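Local coordinates for soluble epoxide hydrolase (Bacillus megaterium, PDB 4INZ), which is a soluble epoxide hydrolase, an enzyme of the alpha/beta hydrolase superfamily, at residues Q21-I33 with V91-L103. The protein carries 1 engineered substitution. Numbering follows the deposited sequence.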
loop_
_atom_site.group_PDB
_atom_site.type_symbol
_atom_site.label_atom_id
_atom_site.label_comp_id
_atom_site.label_asym_id
_atom_site.label_seq_id
_atom_site.Cartn_x
_atom_site.Cartn_y
_atom_site.Cartn_z
ATOM N N GLN A 21 17.015 -9.702 1.718
ATOM C CA GLN A 21 17.540 -9.794 3.073
ATOM C C GLN A 21 16.634 -9.126 4.101
ATOM O O GLN A 21 15.488 -8.770 3.810
ATOM C CB GLN A 21 18.957 -9.217 3.161
ATOM C CG GLN A 21 19.044 -7.717 2.955
ATOM C CD GLN A 21 19.300 -7.333 1.509
ATOM O OE1 GLN A 21 20.443 -7.097 1.112
ATOM N NE2 GLN A 21 18.236 -7.265 0.713
ATOM N N TYR A 22 17.174 -8.955 5.306
ATOM C CA TYR A 22 16.392 -8.517 6.457
ATOM C C TYR A 22 16.932 -7.267 7.130
ATOM O O TYR A 22 18.137 -6.990 7.106
ATOM C CB TYR A 22 16.322 -9.635 7.496
ATOM C CG TYR A 22 15.409 -10.764 7.108
ATOM C CD1 TYR A 22 14.105 -10.812 7.575
ATOM C CD2 TYR A 22 15.844 -11.778 6.264
ATOM C CE1 TYR A 22 13.261 -11.836 7.226
ATOM C CE2 TYR A 22 15.000 -12.809 5.903
ATOM C CZ TYR A 22 13.711 -12.830 6.391
ATOM O OH TYR A 22 12.860 -13.849 6.045
ATOM N N ILE A 23 16.021 -6.526 7.749
ATOM C CA ILE A 23 16.386 -5.393 8.582
ATOM C C ILE A 23 15.586 -5.450 9.882
ATOM O O ILE A 23 14.375 -5.656 9.877
ATOM C CB ILE A 23 16.187 -4.045 7.847
ATOM C CG1 ILE A 23 16.880 -2.907 8.604
ATOM C CG2 ILE A 23 14.699 -3.757 7.606
ATOM C CD1 ILE A 23 16.943 -1.609 7.827
ATOM N N ASN A 24 16.278 -5.316 11.006
ATOM C CA ASN A 24 15.613 -5.364 12.295
ATOM C C ASN A 24 15.145 -3.977 12.697
ATOM O O ASN A 24 15.953 -3.063 12.878
ATOM C CB ASN A 24 16.548 -5.944 13.366
ATOM C CG ASN A 24 15.873 -6.083 14.720
ATOM O OD1 ASN A 24 16.062 -5.253 15.608
ATOM N ND2 ASN A 24 15.081 -7.139 14.883
ATOM N N VAL A 25 13.834 -3.819 12.822
ATOM C CA VAL A 25 13.257 -2.541 13.201
ATOM C C VAL A 25 12.093 -2.751 14.150
ATOM O O VAL A 25 11.315 -3.695 14.001
ATOM C CB VAL A 25 12.739 -1.750 11.971
ATOM C CG1 VAL A 25 13.857 -1.510 10.967
ATOM C CG2 VAL A 25 11.572 -2.472 11.320
ATOM N N ASN A 26 11.985 -1.872 15.140
ATOM C CA ASN A 26 10.774 -1.786 15.938
ATOM C C ASN A 26 10.336 -3.136 16.502
ATOM O O ASN A 26 9.141 -3.433 16.578
ATOM C CB ASN A 26 9.657 -1.179 15.086
ATOM C CG ASN A 26 8.514 -0.639 15.917
ATOM O OD1 ASN A 26 8.655 -0.420 17.125
ATOM N ND2 ASN A 26 7.373 -0.417 15.276
ATOM N N GLY A 27 11.311 -3.956 16.884
ATOM C CA GLY A 27 11.036 -5.213 17.559
ATOM C C GLY A 27 10.722 -6.390 16.651
ATOM O O GLY A 27 10.378 -7.473 17.133
ATOM N N VAL A 28 10.839 -6.187 15.343
ATOM C CA VAL A 28 10.557 -7.246 14.378
ATOM C C VAL A 28 11.617 -7.300 13.283
ATOM O O VAL A 28 12.314 -6.313 13.038
ATOM C CB VAL A 28 9.168 -7.054 13.722
ATOM C CG1 VAL A 28 8.088 -6.952 14.790
ATOM C CG2 VAL A 28 9.157 -5.816 12.833
ATOM N N ASN A 29 11.744 -8.457 12.637
ATOM C CA ASN A 29 12.605 -8.598 11.472
ATOM C C ASN A 29 11.756 -8.483 10.219
ATOM O O ASN A 29 10.874 -9.315 9.990
ATOM C CB ASN A 29 13.310 -9.960 11.466
ATOM C CG ASN A 29 14.354 -10.090 12.556
ATOM O OD1 ASN A 29 15.042 -9.128 12.899
ATOM N ND2 ASN A 29 14.482 -11.294 13.105
ATOM N N LEU A 30 12.009 -7.452 9.416
ATOM C CA LEU A 30 11.283 -7.277 8.164
ATOM C C LEU A 30 12.144 -7.673 6.975
ATOM O O LEU A 30 13.317 -7.304 6.894
ATOM C CB LEU A 30 10.831 -5.830 7.997
ATOM C CG LEU A 30 9.909 -5.262 9.069
ATOM C CD1 LEU A 30 9.482 -3.869 8.673
ATOM C CD2 LEU A 30 8.699 -6.160 9.271
ATOM N N HIS A 31 11.549 -8.425 6.058
ATOM C CA HIS A 31 12.211 -8.834 4.829
ATOM C C HIS A 31 12.006 -7.792 3.727
ATOM O O HIS A 31 10.961 -7.148 3.664
ATOM C CB HIS A 31 11.647 -10.181 4.378
ATOM C CG HIS A 31 12.200 -10.667 3.074
ATOM N ND1 HIS A 31 11.538 -10.498 1.876
ATOM C CD2 HIS A 31 13.340 -11.340 2.782
ATOM C CE1 HIS A 31 12.251 -11.036 0.901
ATOM N NE2 HIS A 31 13.348 -11.557 1.423
ATOM N N TYR A 32 12.997 -7.607 2.859
ATOM C CA TYR A 32 12.837 -6.648 1.758
ATOM C C TYR A 32 13.649 -7.044 0.535
ATOM O O TYR A 32 14.622 -7.792 0.643
ATOM C CB TYR A 32 13.216 -5.223 2.188
ATOM C CG TYR A 32 14.676 -5.036 2.578
ATOM C CD1 TYR A 32 15.081 -5.174 3.896
ATOM C CD2 TYR A 32 15.638 -4.704 1.633
ATOM C CE1 TYR A 32 16.396 -4.996 4.265
ATOM C CE2 TYR A 32 16.971 -4.521 1.997
ATOM C CZ TYR A 32 17.342 -4.670 3.316
ATOM O OH TYR A 32 18.661 -4.501 3.701
ATOM N N ILE A 33 13.226 -6.548 -0.626
ATOM C CA ILE A 33 13.975 -6.681 -1.869
ATOM C C ILE A 33 14.752 -5.402 -2.083
ATOM O O ILE A 33 14.212 -4.313 -1.889
ATOM C CB ILE A 33 13.040 -6.794 -3.089
ATOM C CG1 ILE A 33 12.111 -7.990 -2.976
ATOM C CG2 ILE A 33 13.852 -6.878 -4.378
ATOM C CD1 ILE A 33 11.154 -8.070 -4.151
ATOM N N VAL A 91 2.372 1.586 15.166
ATOM C CA VAL A 91 3.422 0.581 15.044
ATOM C C VAL A 91 3.922 0.521 13.608
ATOM O O VAL A 91 5.129 0.536 13.356
ATOM C CB VAL A 91 2.928 -0.811 15.470
ATOM C CG1 VAL A 91 4.049 -1.836 15.315
ATOM C CG2 VAL A 91 2.436 -0.767 16.912
ATOM N N LEU A 92 2.982 0.465 12.670
ATOM C CA LEU A 92 3.307 0.402 11.251
ATOM C C LEU A 92 4.084 1.634 10.794
ATOM O O LEU A 92 5.018 1.529 10.003
ATOM C CB LEU A 92 2.020 0.263 10.435
ATOM C CG LEU A 92 1.205 -0.992 10.765
ATOM C CD1 LEU A 92 -0.202 -0.889 10.212
ATOM C CD2 LEU A 92 1.902 -2.247 10.248
ATOM N N VAL A 93 3.688 2.802 11.292
ATOM C CA VAL A 93 4.369 4.048 10.952
ATOM C C VAL A 93 5.806 4.058 11.473
ATOM O O VAL A 93 6.719 4.532 10.795
ATOM C CB VAL A 93 3.594 5.288 11.477
ATOM C CG1 VAL A 93 4.475 6.540 11.452
ATOM C CG2 VAL A 93 2.322 5.512 10.664
ATOM N N GLU A 94 6.008 3.523 12.676
ATOM C CA GLU A 94 7.350 3.440 13.247
ATOM C C GLU A 94 8.220 2.452 12.469
ATOM O O GLU A 94 9.426 2.664 12.315
ATOM C CB GLU A 94 7.298 3.073 14.734
ATOM C CG GLU A 94 8.669 2.860 15.369
ATOM C CD GLU A 94 9.442 4.157 15.608
ATOM O OE1 GLU A 94 8.942 5.245 15.257
ATOM O OE2 GLU A 94 10.562 4.080 16.161
ATOM N N ASP A 95 7.613 1.376 11.972
ATOM C CA ASP A 95 8.339 0.453 11.106
ATOM C C ASP A 95 8.982 1.242 9.980
ATOM O O ASP A 95 10.168 1.087 9.696
ATOM C CB ASP A 95 7.411 -0.604 10.491
ATOM C CG ASP A 95 7.083 -1.734 11.447
ATOM O OD1 ASP A 95 7.653 -1.770 12.561
ATOM O OD2 ASP A 95 6.257 -2.595 11.071
ATOM N N ILE A 96 8.182 2.087 9.333
ATOM C CA ILE A 96 8.645 2.804 8.157
ATOM C C ILE A 96 9.746 3.783 8.528
ATOM O O ILE A 96 10.740 3.906 7.816
ATOM C CB ILE A 96 7.491 3.536 7.438
ATOM C CG1 ILE A 96 6.378 2.544 7.082
ATOM C CG2 ILE A 96 8.004 4.242 6.183
ATOM C CD1 ILE A 96 6.851 1.321 6.293
ATOM N N ARG A 97 9.580 4.467 9.654
ATOM C CA ARG A 97 10.597 5.407 10.104
ATOM C C ARG A 97 11.941 4.712 10.309
ATOM O O ARG A 97 12.977 5.209 9.865
ATOM C CB ARG A 97 10.167 6.096 11.397
ATOM C CG ARG A 97 10.932 7.367 11.687
ATOM C CD ARG A 97 10.686 7.846 13.115
ATOM N NE ARG A 97 11.168 6.886 14.105
ATOM C CZ ARG A 97 12.439 6.778 14.479
ATOM N NH1 ARG A 97 13.360 7.572 13.948
ATOM N NH2 ARG A 97 12.793 5.876 15.383
ATOM N N GLN A 98 11.920 3.564 10.981
ATOM C CA GLN A 98 13.153 2.848 11.303
ATOM C C GLN A 98 13.771 2.180 10.073
ATOM O O GLN A 98 14.984 2.027 9.990
ATOM C CB GLN A 98 12.926 1.818 12.417
ATOM C CG GLN A 98 12.565 2.410 13.772
ATOM C CD GLN A 98 12.762 1.418 14.912
ATOM O OE1 GLN A 98 13.513 0.451 14.787
ATOM N NE2 GLN A 98 12.078 1.649 16.026
ATOM N N VAL A 99 12.941 1.779 9.118
ATOM C CA VAL A 99 13.464 1.191 7.892
ATOM C C VAL A 99 14.298 2.203 7.111
ATOM O O VAL A 99 15.398 1.893 6.645
ATOM C CB VAL A 99 12.338 0.645 7.002
ATOM C CG1 VAL A 99 12.852 0.399 5.589
ATOM C CG2 VAL A 99 11.766 -0.631 7.617
ATOM N N ILE A 100 13.775 3.415 6.975
ATOM C CA ILE A 100 14.479 4.478 6.261
ATOM C C ILE A 100 15.829 4.772 6.920
ATOM O O ILE A 100 16.864 4.856 6.251
ATOM C CB ILE A 100 13.618 5.762 6.173
ATOM C CG1 ILE A 100 12.360 5.487 5.343
ATOM C CG2 ILE A 100 14.413 6.908 5.567
ATOM C CD1 ILE A 100 11.336 6.609 5.370
ATOM N N GLU A 101 15.818 4.903 8.238
ATOM C CA GLU A 101 17.053 5.154 8.970
ATOM C C GLU A 101 17.958 3.928 8.980
ATOM O O GLU A 101 19.181 4.049 8.881
ATOM C CB GLU A 101 16.752 5.594 10.396
ATOM C CG GLU A 101 16.094 6.951 10.484
ATOM C CD GLU A 101 16.225 7.560 11.861
ATOM O OE1 GLU A 101 16.695 6.850 12.777
ATOM O OE2 GLU A 101 15.868 8.746 12.020
ATOM N N GLY A 102 17.357 2.750 9.104
ATOM C CA GLY A 102 18.118 1.516 9.156
ATOM C C GLY A 102 18.907 1.285 7.882
ATOM O O GLY A 102 20.011 0.733 7.908
ATOM N N LEU A 103 18.332 1.708 6.761
ATOM C CA LEU A 103 18.969 1.565 5.457
ATOM C C LEU A 103 20.050 2.615 5.234
ATOM O O LEU A 103 20.799 2.547 4.258
ATOM C CB LEU A 103 17.922 1.655 4.349
ATOM C CG LEU A 103 16.947 0.482 4.279
ATOM C CD1 LEU A 103 15.832 0.782 3.295
ATOM C CD2 LEU A 103 17.682 -0.801 3.896
#
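Val25 lays its CB and CG1 over the root of the Gln98 side chain, CB lying 3.6 Å from Gln98 CB, and the two side chains run past each other in opposite directions. They join the N-terminal beta hairpin of the alpha/beta hydrolase fold, strands 20-25 and 28-36 at one margin of the central sheet, to helix 89-102. The short segment 21-25 crosses segment 91-102 at 122°, with the axes 8.3 Å apart at their closest. Deeper in, Val99 CG2 sits among Val25 CG1, Ile23 CG2 and Leu30 CD1, and so touches both hairpin strands. With CG1 anti to the backbone N (chi1 -167°), Ile23 stretches its CD1 over the last turn of the helix, 3.5 Å from Gly102 C, where the lack of a side chain lets the methyl lie against the backbone. Leu103 CD2 meets this methyl as well as the hydroxyl end of Tyr32, approaching the ring obliquely, while Val68 of the neighbouring strand 66-70 touches both Tyr32 and Leu103.

At the type I' turn of the hairpin the contact becomes polar. Asn26 N donates to Gln98 OE1 at 2.8 Å, a bent bond that reaches the oxygen from above its carbonyl plane. The amide of Gln98 is held at its other end too, since NE2 donates to Glu94 OE2, which also receives Arg97 NH2; Arg97 in turn bridges to Glu101. The carboxylate of Asp95 comes close to the hairpin and is shared, with OD2 in a salt bridge to Arg73, an ion pair that would favour the charged form. Its OD1 accepts Asn26 ND2 at 3.0 Å, the donor lying above the carboxylate plane and the two flat groups standing 78° apart.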